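Local coordinates for Emp46p (Saccharomyces cerevisiae, PDB 2A6X), which acts as a calcium-independent lectin-like cargo receptor and takes part in the secretion of glycoproteins, at residues 126-131 / 141-146. The protein carries 1 engineered substitution. Numbering follows the deposited sequence.
Sequences TAFLND and SPYFAS. Engineered in segment 126-131: F128 (natural residue Tyr).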
loop_
_atom_site.group_PDB
_atom_site.type_symbol
_atom_site.label_atom_id
_atom_site.label_comp_id
_atom_site.label_asym_id
_atom_site.label_seq_id
_atom_site.Cartn_x
_atom_site.Cartn_y
_atom_site.Cartn_z
ATOM N N THR A 126 -7.384 -4.770 -6.618
ATOM C CA THR A 126 -8.527 -5.337 -5.873
ATOM C C THR A 126 -8.474 -4.865 -4.436
ATOM O O THR A 126 -7.395 -4.865 -3.834
ATOM C CB THR A 126 -8.603 -6.894 -5.977
ATOM O OG1 THR A 126 -7.332 -7.509 -5.757
ATOM C CG2 THR A 126 -9.002 -7.334 -7.360
ATOM N N ALA A 127 -9.630 -4.467 -3.892
ATOM C CA ALA A 127 -9.700 -3.895 -2.557
ATOM C C ALA A 127 -10.509 -4.815 -1.643
ATOM O O ALA A 127 -11.592 -5.255 -2.020
ATOM C CB ALA A 127 -10.316 -2.524 -2.599
ATOM N N PHE A 128 -9.973 -5.071 -0.461
ATOM C CA PHE A 128 -10.530 -6.051 0.481
ATOM C C PHE A 128 -10.682 -5.425 1.866
ATOM O O PHE A 128 -9.800 -4.716 2.352
ATOM C CB PHE A 128 -9.624 -7.282 0.631
ATOM C CG PHE A 128 -9.326 -8.007 -0.643
ATOM C CD1 PHE A 128 -10.012 -9.173 -0.974
ATOM C CD2 PHE A 128 -8.326 -7.565 -1.497
ATOM C CE1 PHE A 128 -9.728 -9.841 -2.169
ATOM C CE2 PHE A 128 -8.049 -8.232 -2.668
ATOM C CZ PHE A 128 -8.740 -9.381 -2.995
ATOM N N LEU A 129 -11.787 -5.750 2.531
ATOM C CA LEU A 129 -11.959 -5.460 3.936
ATOM C C LEU A 129 -11.938 -6.746 4.750
ATOM O O LEU A 129 -12.437 -7.788 4.310
ATOM C CB LEU A 129 -13.310 -4.795 4.161
ATOM C CG LEU A 129 -13.457 -3.401 3.628
ATOM C CD1 LEU A 129 -14.950 -3.022 3.527
ATOM C CD2 LEU A 129 -12.671 -2.438 4.512
ATOM N N ASN A 130 -11.362 -6.676 5.941
ATOM C CA ASN A 130 -11.476 -7.757 6.913
ATOM C C ASN A 130 -11.688 -7.122 8.282
ATOM O O ASN A 130 -11.159 -6.053 8.549
ATOM C CB ASN A 130 -10.222 -8.637 6.878
ATOM C CG ASN A 130 -10.432 -10.005 7.523
ATOM O OD1 ASN A 130 -11.452 -10.265 8.161
ATOM N ND2 ASN A 130 -9.454 -10.893 7.349
ATOM N N ASP A 131 -12.492 -7.764 9.128
ATOM C CA ASP A 131 -12.799 -7.231 10.466
ATOM C C ASP A 131 -12.091 -7.956 11.619
ATOM O O ASP A 131 -12.490 -7.824 12.787
ATOM C CB ASP A 131 -14.321 -7.207 10.698
ATOM C CG ASP A 131 -14.962 -8.598 10.684
ATOM O OD1 ASP A 131 -14.275 -9.623 10.467
ATOM O OD2 ASP A 131 -16.184 -8.751 10.894
ATOM N N SER A 141 -12.238 -14.521 -4.575
ATOM C CA SER A 141 -12.648 -13.220 -5.133
ATOM C C SER A 141 -13.611 -12.393 -4.260
ATOM O O SER A 141 -14.603 -11.878 -4.775
ATOM C CB SER A 141 -13.258 -13.409 -6.535
ATOM O OG SER A 141 -12.319 -13.980 -7.443
ATOM N N PRO A 142 -13.318 -12.238 -2.962
ATOM C CA PRO A 142 -14.218 -11.523 -2.040
ATOM C C PRO A 142 -13.945 -10.006 -1.910
ATOM O O PRO A 142 -14.325 -9.394 -0.916
ATOM C CB PRO A 142 -13.912 -12.213 -0.722
ATOM C CG PRO A 142 -12.439 -12.440 -0.805
ATOM C CD PRO A 142 -12.150 -12.776 -2.238
ATOM N N TYR A 143 -13.286 -9.420 -2.895
ATOM C CA TYR A 143 -13.046 -7.974 -2.901
ATOM C C TYR A 143 -14.357 -7.170 -3.043
ATOM O O TYR A 143 -15.330 -7.629 -3.683
ATOM C CB TYR A 143 -12.028 -7.607 -4.010
ATOM C CG TYR A 143 -12.282 -8.235 -5.371
ATOM C CD1 TYR A 143 -13.154 -7.655 -6.282
ATOM C CD2 TYR A 143 -11.610 -9.399 -5.759
ATOM C CE1 TYR A 143 -13.378 -8.226 -7.514
ATOM C CE2 TYR A 143 -11.829 -9.973 -6.992
ATOM C CZ TYR A 143 -12.714 -9.379 -7.869
ATOM O OH TYR A 143 -12.954 -9.931 -9.118
ATOM N N PHE A 144 -14.395 -5.982 -2.435
ATOM C CA PHE A 144 -15.561 -5.106 -2.513
ATOM C C PHE A 144 -15.482 -4.121 -3.687
ATOM O O PHE A 144 -16.481 -3.526 -4.078
ATOM C CB PHE A 144 -15.800 -4.374 -1.168
ATOM C CG PHE A 144 -14.815 -3.279 -0.871
ATOM C CD1 PHE A 144 -14.981 -1.992 -1.361
ATOM C CD2 PHE A 144 -13.695 -3.553 -0.106
ATOM C CE1 PHE A 144 -14.020 -1.004 -1.085
ATOM C CE2 PHE A 144 -12.757 -2.562 0.179
ATOM C CZ PHE A 144 -12.928 -1.297 -0.323
ATOM N N ALA A 145 -14.277 -3.957 -4.246
ATOM C CA ALA A 145 -14.059 -3.058 -5.352
ATOM C C ALA A 145 -12.822 -3.467 -6.125
ATOM O O ALA A 145 -11.950 -4.168 -5.609
ATOM C CB ALA A 145 -13.914 -1.632 -4.872
ATOM N N SER A 146 -12.794 -3.049 -7.375
ATOM C CA SER A 146 -11.689 -3.403 -8.276
ATOM C C SER A 146 -11.642 -2.529 -9.507
ATOM O O SER A 146 -12.620 -1.869 -9.894
ATOM C CB SER A 146 -11.787 -4.865 -8.696
ATOM O OG SER A 146 -12.932 -5.082 -9.530
HETATM O O HOH W 1 -13.799 -7.150 0.824
#
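A127 is gripped at both backbone polar atoms: its N donates to A145 O at 2.9 Å, and its O receives F144 N, also at 2.9 Å and almost straight on to the carbonyl. The methyl of A127 is short enough for the F144 ring to lie against it, with F144 CZ 3.7 Å from A127 CB, while branched, apolar L129 brings CG obliquely to the same ring, 3.6 Å from F144 CE2. This joins strand 145-148, outermost in its antiparallel sheet of the legume-lectin-like beta sandwich, to strand 124-131. On the side of the sheet where T126 and S146 point, the ring of Y143, from the loop before the strand, takes T126 CG2 over one face, 3.9 Å from the Y143 ring centroid; a branch methyl suits that flat surface. With CG between its backbone N and carbonyl carbon (chi1 47°), Y143 also lays its CB over a face of F128, an engineered phenylalanine in place of tyrosine; the edge of the Y143 ring is turned toward the face of F128, an offset edge-to-face pair with planes at 89°. The apolar ring of P142 suits the edge of F128, where its CD packs. Beyond the F144 N to A127 O bond, a water takes over, accepting from L129 N and donating to P142 O. Further out, F128 touches M112 and L114 of strand 111-115, while F182 of strand 179-184, in the other sheet, touches A127 and A145.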